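Local structure of alpha-l-arabinofuranosidase domain protein (Thermotoga maritima, 4ATW) at residues P15-H23 with F350-L361; L427-T438 with V454-T465. The protein probably hydrolyses terminal alpha-L-arabinofuranosyl residues from arabinose-containing polysaccharides and oligosaccharides, as a thermostable glycoside hydrolase of the alpha-L-arabinofuranosidase family. All coordinates share one frame; numbering follows the deposited sequence.

Contact 1 (P15-H23 with F350-L361); sequences PISRHIYGH and FELIVNHSGEKL
Tyr21 and His23 press against one side of helix 345-355, and this end of the contact is its dense, buried part. Val354 sends CG1 to CG of Tyr21 (3.9 Å), while Ile353 crosses the tyrosine at about a right angle and brings CG2 to CE1 (4.1 Å). A chi1 of -49°, with CG anti to the carbonyl carbon, swings the phenol over the helix; its hydroxyl is hydrogen-bonded to Gln313 of helix 299-313, which satisfies the polar end of the side chain. His23 and Phe350 approach from opposite directions, centroids 4.5 Å apart and planes inclined at 48°, with His23 CE1 over one face of the phenyl ring. Tyr21 O lies at that ring's edge.

Farther along, Ile16 is buried, its CD1 3.6 Å from Gly358 O and its backbone N bonded to Glu359 O (3.0 Å). Beyond it the contact opens toward solvent: Pro15 and Lys360 meet through backbone alone, their side chains diverging at a classic beta bulge formed by Glu359 and Lys360 opposite Ile398. Shape rather than charge thus holds the chain leading to strand 23-24 against the helix, and one backbone bond fixes the register beside strand 360-376.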
loop_
_atom_site.group_PDB
_atom_site.type_symbol
_atom_site.label_atom_id
_atom_site.label_comp_id
_atom_site.label_asym_id
_atom_site.label_seq_id
_atom_site.Cartn_x
_atom_site.Cartn_y
_atom_site.Cartn_z
ATOM N N PRO A 15 -13.689 -12.351 -4.315
ATOM C CA PRO A 15 -13.861 -10.968 -3.881
ATOM C C PRO A 15 -12.549 -10.228 -4.091
ATOM O O PRO A 15 -11.535 -10.837 -4.467
ATOM C CB PRO A 15 -14.192 -11.109 -2.399
ATOM C CG PRO A 15 -14.880 -12.468 -2.306
ATOM C CD PRO A 15 -14.850 -12.922 -3.747
ATOM N N ILE A 16 -12.564 -8.919 -3.878
ATOM C CA ILE A 16 -11.345 -8.124 -3.986
ATOM C C ILE A 16 -11.223 -7.502 -2.611
ATOM O O ILE A 16 -12.042 -6.646 -2.244
ATOM C CB ILE A 16 -11.473 -7.005 -5.013
ATOM C CG1 ILE A 16 -11.643 -7.622 -6.387
ATOM C CG2 ILE A 16 -10.249 -6.072 -4.972
ATOM C CD1 ILE A 16 -11.750 -6.594 -7.501
ATOM N N SER A 17 -10.229 -7.957 -1.841
ATOM C CA SER A 17 -10.005 -7.459 -0.486
ATOM C C SER A 17 -9.869 -5.947 -0.572
ATOM O O SER A 17 -8.963 -5.417 -1.221
ATOM C CB SER A 17 -8.740 -8.083 0.100
ATOM O OG SER A 17 -8.536 -7.642 1.427
ATOM N N ARG A 18 -10.787 -5.245 0.074
ATOM C CA ARG A 18 -10.753 -3.806 0.008
ATOM C C ARG A 18 -9.467 -3.210 0.538
ATOM O O ARG A 18 -9.209 -2.025 0.337
ATOM C CB ARG A 18 -11.944 -3.223 0.750
ATOM C CG ARG A 18 -11.945 -3.455 2.229
ATOM C CD ARG A 18 -12.555 -2.239 2.889
ATOM N NE ARG A 18 -12.533 -2.326 4.331
ATOM C CZ ARG A 18 -12.407 -1.265 5.118
ATOM N NH1 ARG A 18 -12.274 -0.058 4.579
ATOM N NH2 ARG A 18 -12.398 -1.410 6.445
ATOM N N HIS A 19 -8.650 -4.028 1.197
ATOM C CA HIS A 19 -7.395 -3.553 1.776
ATOM C C HIS A 19 -6.155 -3.619 0.917
ATOM O O HIS A 19 -5.036 -3.536 1.428
ATOM C CB HIS A 19 -7.122 -4.272 3.089
ATOM C CG HIS A 19 -7.992 -3.802 4.205
ATOM N ND1 HIS A 19 -9.019 -4.564 4.715
ATOM C CD2 HIS A 19 -8.017 -2.634 4.887
ATOM C CE1 HIS A 19 -9.639 -3.889 5.667
ATOM N NE2 HIS A 19 -9.049 -2.713 5.789
ATOM N N ILE A 20 -6.342 -3.763 -0.389
ATOM C CA ILE A 20 -5.195 -3.836 -1.267
ATOM C C ILE A 20 -4.787 -2.424 -1.548
ATOM O O ILE A 20 -3.671 -2.177 -1.938
ATOM C CB ILE A 20 -5.495 -4.575 -2.606
ATOM C CG1 ILE A 20 -6.744 -3.986 -3.247
ATOM C CG2 ILE A 20 -5.649 -6.095 -2.361
ATOM C CD1 ILE A 20 -7.169 -4.707 -4.535
ATOM N N TYR A 21 -5.681 -1.489 -1.282
ATOM C CA TYR A 21 -5.411 -0.084 -1.557
ATOM C C TYR A 21 -4.891 0.696 -0.350
ATOM O O TYR A 21 -4.984 1.928 -0.300
ATOM C CB TYR A 21 -6.696 0.576 -2.089
ATOM C CG TYR A 21 -7.396 -0.184 -3.213
ATOM C CD1 TYR A 21 -6.789 -0.358 -4.476
ATOM C CD2 TYR A 21 -8.654 -0.716 -3.018
ATOM C CE1 TYR A 21 -7.427 -1.051 -5.513
ATOM C CE2 TYR A 21 -9.297 -1.399 -4.045
ATOM C CZ TYR A 21 -8.675 -1.565 -5.288
ATOM O OH TYR A 21 -9.337 -2.258 -6.273
ATOM N N GLY A 22 -4.341 -0.024 0.616
ATOM C CA GLY A 22 -3.833 0.619 1.818
ATOM C C GLY A 22 -2.565 1.449 1.647
ATOM O O GLY A 22 -1.803 1.225 0.703
ATOM N N HIS A 23 -2.344 2.388 2.574
ATOM C CA HIS A 23 -1.187 3.278 2.545
ATOM C C HIS A 23 -0.360 3.218 3.798
ATOM O O HIS A 23 -0.799 2.693 4.821
ATOM C CB HIS A 23 -1.625 4.705 2.320
ATOM C CG HIS A 23 -2.294 4.906 1.001
ATOM N ND1 HIS A 23 -1.590 5.222 -0.138
ATOM C CD2 HIS A 23 -3.589 4.744 0.618
ATOM C CE1 HIS A 23 -2.421 5.243 -1.168
ATOM N NE2 HIS A 23 -3.640 4.957 -0.738
ATOM N N PHE A 350 -3.951 5.832 -7.832
ATOM C CA PHE A 350 -4.923 5.436 -6.838
ATOM C C PHE A 350 -6.236 6.184 -7.042
ATOM O O PHE A 350 -7.309 5.586 -6.951
ATOM C CB PHE A 350 -4.406 5.695 -5.437
ATOM C CG PHE A 350 -3.528 4.615 -4.918
ATOM C CD1 PHE A 350 -2.236 4.464 -5.385
ATOM C CD2 PHE A 350 -3.991 3.753 -3.937
ATOM C CE1 PHE A 350 -1.421 3.465 -4.873
ATOM C CE2 PHE A 350 -3.169 2.749 -3.419
ATOM C CZ PHE A 350 -1.892 2.608 -3.885
ATOM N N GLU A 351 -6.155 7.483 -7.331
ATOM C CA GLU A 351 -7.369 8.277 -7.530
ATOM C C GLU A 351 -8.257 7.566 -8.542
ATOM O O GLU A 351 -9.486 7.431 -8.358
ATOM C CB GLU A 351 -7.038 9.683 -8.047
ATOM C CG GLU A 351 -8.073 10.709 -7.636
ATOM C CD GLU A 351 -7.880 12.066 -8.302
ATOM O OE1 GLU A 351 -6.718 12.468 -8.556
ATOM O OE2 GLU A 351 -8.904 12.740 -8.554
ATOM N N LEU A 352 -7.608 7.079 -9.600
ATOM C CA LEU A 352 -8.321 6.398 -10.661
ATOM C C LEU A 352 -8.897 5.060 -10.256
ATOM O O LEU A 352 -10.106 4.844 -10.356
ATOM C CB LEU A 352 -7.409 6.200 -11.854
ATOM C CG LEU A 352 -8.002 5.388 -12.995
ATOM C CD1 LEU A 352 -9.244 6.047 -13.505
ATOM C CD2 LEU A 352 -6.948 5.272 -14.079
ATOM N N ILE A 353 -8.055 4.155 -9.769
ATOM C CA ILE A 353 -8.574 2.835 -9.425
ATOM C C ILE A 353 -9.447 2.737 -8.202
ATOM O O ILE A 353 -10.361 1.934 -8.183
ATOM C CB ILE A 353 -7.465 1.773 -9.281
ATOM C CG1 ILE A 353 -6.503 1.838 -10.462
ATOM C CG2 ILE A 353 -8.110 0.386 -9.268
ATOM C CD1 ILE A 353 -7.141 1.457 -11.801
ATOM N N VAL A 354 -9.190 3.533 -7.178
ATOM C CA VAL A 354 -10.028 3.409 -5.991
ATOM C C VAL A 354 -11.451 3.935 -6.203
ATOM O O VAL A 354 -12.411 3.421 -5.636
ATOM C CB VAL A 354 -9.406 4.118 -4.751
ATOM C CG1 VAL A 354 -8.069 3.503 -4.423
ATOM C CG2 VAL A 354 -9.277 5.612 -4.996
ATOM N N ASN A 355 -11.597 4.949 -7.039
ATOM C CA ASN A 355 -12.917 5.489 -7.264
ATOM C C ASN A 355 -13.664 4.827 -8.428
ATOM O O ASN A 355 -14.848 5.109 -8.660
ATOM C CB ASN A 355 -12.802 6.985 -7.476
ATOM C CG ASN A 355 -12.398 7.712 -6.222
ATOM O OD1 ASN A 355 -13.180 7.839 -5.283
ATOM N ND2 ASN A 355 -11.157 8.191 -6.193
ATOM N N HIS A 356 -12.985 3.933 -9.148
ATOM C CA HIS A 356 -13.588 3.251 -10.295
ATOM C C HIS A 356 -13.235 1.766 -10.274
ATOM O O HIS A 356 -12.597 1.259 -11.190
ATOM C CB HIS A 356 -13.113 3.932 -11.602
ATOM C CG HIS A 356 -13.444 5.404 -11.665
ATOM N ND1 HIS A 356 -14.738 5.875 -11.766
ATOM C CD2 HIS A 356 -12.661 6.503 -11.512
ATOM C CE1 HIS A 356 -14.733 7.193 -11.662
ATOM N NE2 HIS A 356 -13.485 7.599 -11.507
ATOM N N SER A 357 -13.679 1.076 -9.219
ATOM C CA SER A 357 -13.381 -0.347 -9.029
ATOM C C SER A 357 -14.442 -1.029 -8.191
ATOM O O SER A 357 -14.921 -0.451 -7.202
ATOM C CB SER A 357 -12.079 -0.475 -8.277
ATOM O OG SER A 357 -12.229 0.194 -7.021
ATOM N N GLY A 358 -14.758 -2.274 -8.555
ATOM C CA GLY A 358 -15.761 -3.053 -7.836
ATOM C C GLY A 358 -15.260 -3.912 -6.683
ATOM O O GLY A 358 -14.062 -4.068 -6.473
ATOM N N GLU A 359 -16.191 -4.477 -5.926
ATOM C CA GLU A 359 -15.843 -5.306 -4.785
ATOM C C GLU A 359 -15.660 -6.778 -5.153
ATOM O O GLU A 359 -15.233 -7.577 -4.308
ATOM C CB GLU A 359 -16.919 -5.179 -3.699
ATOM C CG GLU A 359 -16.984 -3.829 -2.998
ATOM C CD GLU A 359 -17.332 -2.677 -3.939
ATOM O OE1 GLU A 359 -18.367 -2.784 -4.631
ATOM O OE2 GLU A 359 -16.588 -1.664 -3.989
ATOM N N LYS A 360 -15.976 -7.128 -6.403
ATOM C CA LYS A 360 -15.864 -8.514 -6.871
ATOM C C LYS A 360 -15.134 -8.584 -8.212
ATOM O O LYS A 360 -15.347 -7.719 -9.074
ATOM C CB LYS A 360 -17.256 -9.153 -7.044
ATOM C CG LYS A 360 -18.191 -9.118 -5.838
ATOM C CD LYS A 360 -19.552 -9.702 -6.238
ATOM C CE LYS A 360 -20.696 -9.345 -5.264
ATOM N NZ LYS A 360 -20.527 -9.997 -3.945
ATOM N N LEU A 361 -14.281 -9.603 -8.383
ATOM C CA LEU A 361 -13.504 -9.812 -9.619
ATOM C C LEU A 361 -14.301 -10.746 -10.496
ATOM O O LEU A 361 -14.743 -11.793 -10.013
ATOM C CB LEU A 361 -12.179 -10.476 -9.315
ATOM C CG LEU A 361 -11.243 -10.644 -10.502
ATOM C CD1 LEU A 361 -10.767 -9.272 -10.897
ATOM C CD2 LEU A 361 -10.046 -11.533 -10.147
#

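Contact 2 (L427-T438 with V454-T465); sequences LGQKKATVYTLT and VDITSETITVDT
Two successive antiparallel strands of the C-terminal beta domain meet here, 433-438 beside 455-457, and their pairing runs on through irregular chain to Leu427 and Thr465. Thr436 and Thr457 form a hydrogen-bonded pair, Thr436 N to Thr457 O 3.2 Å and Thr457 N to Thr436 O 3.1 Å. Farther on, Val434 N reaches Glu459 O (2.8 Å) almost in line with the carbonyl bond, and Lys430 and Val463 exchange a second reciprocal pair.

Leu437, buried, and Ile456, partly so, pack on Leu352 of helix 345-355; the opposite face carries the polar Thr436, Thr457, Thr438 and Asp455. Along the irregular part, Val434 CG1 touches Ile461 CD1 (3.8 Å) and Ala432 CB touches Val463 CG1 (3.9 Å).

At the far end Gly428, whose phi of 96° would jam a CB against the preceding carbonyl, donates N to Thr465 OG1 (3.0 Å). Asp464 sets its carboxylate across Gln429, the two planes 83° apart, and its CA-H points at Gly428 O. An alanine here would probably open a gap beside Gln429 and set that side chain free to turn. Backbone bonds carry this pairing, and aliphatic pairs recurring along its length reinforce it.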
loop_
_atom_site.group_PDB
_atom_site.type_symbol
_atom_site.label_atom_id
_atom_site.label_comp_id
_atom_site.label_asym_id
_atom_site.label_seq_id
_atom_site.Cartn_x
_atom_site.Cartn_y
_atom_site.Cartn_z
ATOM N N LEU A 427 -24.071 -7.858 -22.739
ATOM C CA LEU A 427 -24.163 -6.488 -22.260
ATOM C C LEU A 427 -25.282 -5.688 -22.946
ATOM O O LEU A 427 -26.191 -5.173 -22.273
ATOM C CB LEU A 427 -22.811 -5.779 -22.443
ATOM C CG LEU A 427 -22.752 -4.264 -22.134
ATOM C CD1 LEU A 427 -22.936 -3.969 -20.663
ATOM C CD2 LEU A 427 -21.425 -3.706 -22.596
ATOM N N GLY A 428 -25.222 -5.584 -24.271
ATOM C CA GLY A 428 -26.242 -4.822 -24.968
ATOM C C GLY A 428 -25.740 -3.411 -25.204
ATOM O O GLY A 428 -24.574 -3.143 -24.967
ATOM N N GLN A 429 -26.591 -2.501 -25.662
ATOM C CA GLN A 429 -26.129 -1.144 -25.916
ATOM C C GLN A 429 -26.399 -0.139 -24.806
ATOM O O GLN A 429 -27.536 0.295 -24.607
ATOM C CB GLN A 429 -26.727 -0.607 -27.215
ATOM C CG GLN A 429 -26.182 -1.243 -28.461
ATOM C CD GLN A 429 -26.507 -0.431 -29.702
ATOM O OE1 GLN A 429 -26.221 -0.863 -30.825
ATOM N NE2 GLN A 429 -27.105 0.759 -29.506
ATOM N N LYS A 430 -25.337 0.238 -24.098
ATOM C CA LYS A 430 -25.430 1.226 -23.026
ATOM C C LYS A 430 -24.517 2.407 -23.370
ATOM O O LYS A 430 -23.775 2.372 -24.356
ATOM C CB LYS A 430 -25.012 0.624 -21.679
ATOM C CG LYS A 430 -24.831 -0.883 -21.704
ATOM C CD LYS A 430 -26.140 -1.643 -21.622
ATOM C CE LYS A 430 -26.585 -1.787 -20.189
ATOM N NZ LYS A 430 -27.616 -2.848 -20.091
ATOM N N LYS A 431 -24.577 3.450 -22.554
ATOM C CA LYS A 431 -23.764 4.626 -22.794
ATOM C C LYS A 431 -22.749 4.778 -21.672
ATOM O O LYS A 431 -22.842 5.697 -20.857
ATOM C CB LYS A 431 -24.650 5.870 -22.864
ATOM C CG LYS A 431 -24.099 6.985 -23.742
ATOM C CD LYS A 431 -24.235 6.635 -25.223
ATOM C CE LYS A 431 -25.699 6.534 -25.653
ATOM N NZ LYS A 431 -25.867 5.881 -26.980
ATOM N N ALA A 432 -21.783 3.868 -21.631
ATOM C CA ALA A 432 -20.740 3.897 -20.610
ATOM C C ALA A 432 -19.780 5.099 -20.729
ATOM O O ALA A 432 -19.658 5.718 -21.790
ATOM C CB ALA A 432 -19.948 2.607 -20.676
ATOM N N THR A 433 -19.096 5.419 -19.632
ATOM C CA THR A 433 -18.130 6.515 -19.608
ATOM C C THR A 433 -16.743 5.972 -19.215
ATOM O O THR A 433 -16.645 5.175 -18.294
ATOM C CB THR A 433 -18.608 7.613 -18.628
ATOM O OG1 THR A 433 -17.468 8.302 -18.096
ATOM C CG2 THR A 433 -19.491 7.015 -17.512
ATOM N N VAL A 434 -15.682 6.372 -19.919
ATOM C CA VAL A 434 -14.346 5.857 -19.586
ATOM C C VAL A 434 -13.406 6.880 -18.993
ATOM O O VAL A 434 -13.172 7.949 -19.585
ATOM C CB VAL A 434 -13.588 5.228 -20.813
ATOM C CG1 VAL A 434 -14.525 4.395 -21.634
ATOM C CG2 VAL A 434 -12.901 6.305 -21.667
ATOM N N TYR A 435 -12.852 6.551 -17.826
ATOM C CA TYR A 435 -11.908 7.468 -17.200
ATOM C C TYR A 435 -10.540 6.942 -17.467
ATOM O O TYR A 435 -10.224 5.848 -17.046
ATOM C CB TYR A 435 -12.126 7.563 -15.701
ATOM C CG TYR A 435 -13.558 7.774 -15.342
ATOM C CD1 TYR A 435 -14.447 6.704 -15.332
ATOM C CD2 TYR A 435 -14.027 9.034 -15.008
ATOM C CE1 TYR A 435 -15.785 6.878 -14.983
ATOM C CE2 TYR A 435 -15.371 9.234 -14.665
ATOM C CZ TYR A 435 -16.247 8.147 -14.650
ATOM O OH TYR A 435 -17.569 8.303 -14.297
ATOM N N THR A 436 -9.742 7.718 -18.182
ATOM C CA THR A 436 -8.395 7.286 -18.505
ATOM C C THR A 436 -7.340 8.239 -17.929
ATOM O O THR A 436 -7.561 9.462 -17.809
ATOM C CB THR A 436 -8.225 7.165 -20.029
ATOM O OG1 THR A 436 -7.784 8.416 -20.560
ATOM C CG2 THR A 436 -9.568 6.812 -20.681
ATOM N N LEU A 437 -6.193 7.667 -17.572
ATOM C CA LEU A 437 -5.099 8.439 -16.980
ATOM C C LEU A 437 -3.790 8.302 -17.729
ATOM O O LEU A 437 -3.218 7.209 -17.823
ATOM C CB LEU A 437 -4.886 8.020 -15.518
ATOM C CG LEU A 437 -3.571 8.391 -14.839
ATOM C CD1 LEU A 437 -3.360 9.896 -14.842
ATOM C CD2 LEU A 437 -3.611 7.853 -13.424
ATOM N N THR A 438 -3.316 9.427 -18.250
ATOM C CA THR A 438 -2.060 9.443 -18.986
ATOM C C THR A 438 -1.605 10.888 -19.014
ATOM O O THR A 438 -2.123 11.704 -18.249
ATOM C CB THR A 438 -2.237 8.917 -20.451
ATOM O OG1 THR A 438 -0.953 8.629 -21.041
ATOM C CG2 THR A 438 -2.972 9.949 -21.296
ATOM N N VAL A 454 -0.334 15.468 -15.599
ATOM C CA VAL A 454 -0.739 14.061 -15.577
ATOM C C VAL A 454 -2.052 14.014 -14.782
ATOM O O VAL A 454 -2.068 14.359 -13.596
ATOM C CB VAL A 454 0.340 13.184 -14.871
ATOM C CG1 VAL A 454 -0.112 11.735 -14.820
ATOM C CG2 VAL A 454 1.678 13.303 -15.608
ATOM N N ASP A 455 -3.153 13.603 -15.414
ATOM C CA ASP A 455 -4.430 13.591 -14.705
ATOM C C ASP A 455 -5.460 12.629 -15.301
ATOM O O ASP A 455 -5.210 11.994 -16.333
ATOM C CB ASP A 455 -4.980 15.023 -14.680
ATOM C CG ASP A 455 -5.799 15.317 -13.446
ATOM O OD1 ASP A 455 -6.284 14.361 -12.811
ATOM O OD2 ASP A 455 -5.967 16.508 -13.115
ATOM N N ILE A 456 -6.612 12.525 -14.636
ATOM C CA ILE A 456 -7.704 11.657 -15.068
ATOM C C ILE A 456 -8.720 12.459 -15.846
ATOM O O ILE A 456 -9.067 13.574 -15.453
ATOM C CB ILE A 456 -8.447 11.051 -13.875
ATOM C CG1 ILE A 456 -7.468 10.237 -13.029
ATOM C CG2 ILE A 456 -9.605 10.174 -14.361
ATOM C CD1 ILE A 456 -8.083 9.650 -11.777
ATOM N N THR A 457 -9.224 11.880 -16.932
ATOM C CA THR A 457 -10.214 12.559 -17.791
ATOM C C THR A 457 -11.324 11.638 -18.291
ATOM O O THR A 457 -11.063 10.567 -18.858
ATOM C CB THR A 457 -9.523 13.139 -19.008
ATOM O OG1 THR A 457 -8.882 12.066 -19.718
ATOM C CG2 THR A 457 -8.452 14.181 -18.572
ATOM N N SER A 458 -12.564 12.062 -18.097
ATOM C CA SER A 458 -13.693 11.251 -18.532
ATOM C C SER A 458 -13.951 11.463 -20.012
ATOM O O SER A 458 -13.339 12.314 -20.651
ATOM C CB SER A 458 -14.994 11.668 -17.811
ATOM O OG SER A 458 -15.346 13.016 -18.085
ATOM N N GLU A 459 -14.872 10.681 -20.545
ATOM C CA GLU A 459 -15.224 10.754 -21.948
ATOM C C GLU A 459 -16.342 9.730 -22.085
ATOM O O GLU A 459 -16.261 8.646 -21.499
ATOM C CB GLU A 459 -13.996 10.317 -22.744
ATOM C CG GLU A 459 -14.142 10.445 -24.255
ATOM C CD GLU A 459 -13.843 9.136 -24.987
ATOM O OE1 GLU A 459 -14.584 8.158 -24.751
ATOM O OE2 GLU A 459 -12.873 9.082 -25.788
ATOM N N THR A 460 -17.390 10.062 -22.836
ATOM C CA THR A 460 -18.497 9.131 -22.981
ATOM C C THR A 460 -18.373 8.218 -24.180
ATOM O O THR A 460 -17.704 8.533 -25.161
ATOM C CB THR A 460 -19.827 9.871 -23.031
ATOM O OG1 THR A 460 -19.882 10.755 -21.910
ATOM C CG2 THR A 460 -21.007 8.890 -22.930
ATOM N N ILE A 461 -19.014 7.060 -24.073
ATOM C CA ILE A 461 -18.987 6.065 -25.133
ATOM C C ILE A 461 -20.258 5.243 -25.206
ATOM O O ILE A 461 -21.018 5.130 -24.241
ATOM C CB ILE A 461 -17.805 5.078 -24.959
ATOM C CG1 ILE A 461 -16.503 5.766 -25.317
ATOM C CG2 ILE A 461 -17.975 3.852 -25.856
ATOM C CD1 ILE A 461 -15.351 4.814 -25.338
ATOM N N THR A 462 -20.479 4.683 -26.386
ATOM C CA THR A 462 -21.613 3.821 -26.620
ATOM C C THR A 462 -20.922 2.472 -26.656
ATOM O O THR A 462 -19.968 2.293 -27.421
ATOM C CB THR A 462 -22.267 4.113 -27.980
ATOM O OG1 THR A 462 -21.246 4.136 -28.991
ATOM C CG2 THR A 462 -23.014 5.459 -27.951
ATOM N N VAL A 463 -21.364 1.551 -25.805
ATOM C CA VAL A 463 -20.764 0.226 -25.758
ATOM C C VAL A 463 -21.806 -0.865 -26.013
ATOM O O VAL A 463 -22.994 -0.658 -25.765
ATOM C CB VAL A 463 -20.093 -0.029 -24.392
ATOM C CG1 VAL A 463 -19.065 1.067 -24.095
ATOM C CG2 VAL A 463 -21.144 -0.095 -23.302
ATOM N N ASP A 464 -21.362 -2.018 -26.512
ATOM C CA ASP A 464 -22.264 -3.140 -26.804
ATOM C C ASP A 464 -21.578 -4.454 -26.429
ATOM O O ASP A 464 -20.384 -4.466 -26.129
ATOM C CB ASP A 464 -22.619 -3.167 -28.305
ATOM C CG ASP A 464 -23.950 -3.884 -28.602
ATOM O OD1 ASP A 464 -24.324 -4.830 -27.866
ATOM O OD2 ASP A 464 -24.613 -3.501 -29.594
ATOM N N THR A 465 -22.341 -5.548 -26.455
ATOM C CA THR A 465 -21.831 -6.890 -26.147
ATOM C C THR A 465 -20.475 -7.147 -26.794
ATOM O O THR A 465 -19.674 -7.968 -26.347
ATOM C CB THR A 465 -22.826 -7.938 -26.633
ATOM O OG1 THR A 465 -24.044 -7.778 -25.882
ATOM C CG2 THR A 465 -22.248 -9.374 -26.508
#

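In the fold
Contact 1 lies nearer the middle of the chain, where the C-terminal sheet domain meets the eight-stranded (beta/alpha)8 barrel, and is the more buried, with 7 of its 12 touching residues buried; contact 2 lies farther out and is more superficial, with 5 of 24. Their centres are about 19 Å apart, yet both reach the same mixed sheet and share helix 345-355. Leu352 on that helix packs against Ile456 and Leu437, while the ring of His356, just after the helix, stacks on Tyr435. Contact 1 relies on buried aromatic and aliphatic side chains with a single backbone bond; contact 2 relies on a ladder of backbone bonds, with many exposed or partly exposed threonines and charged residues.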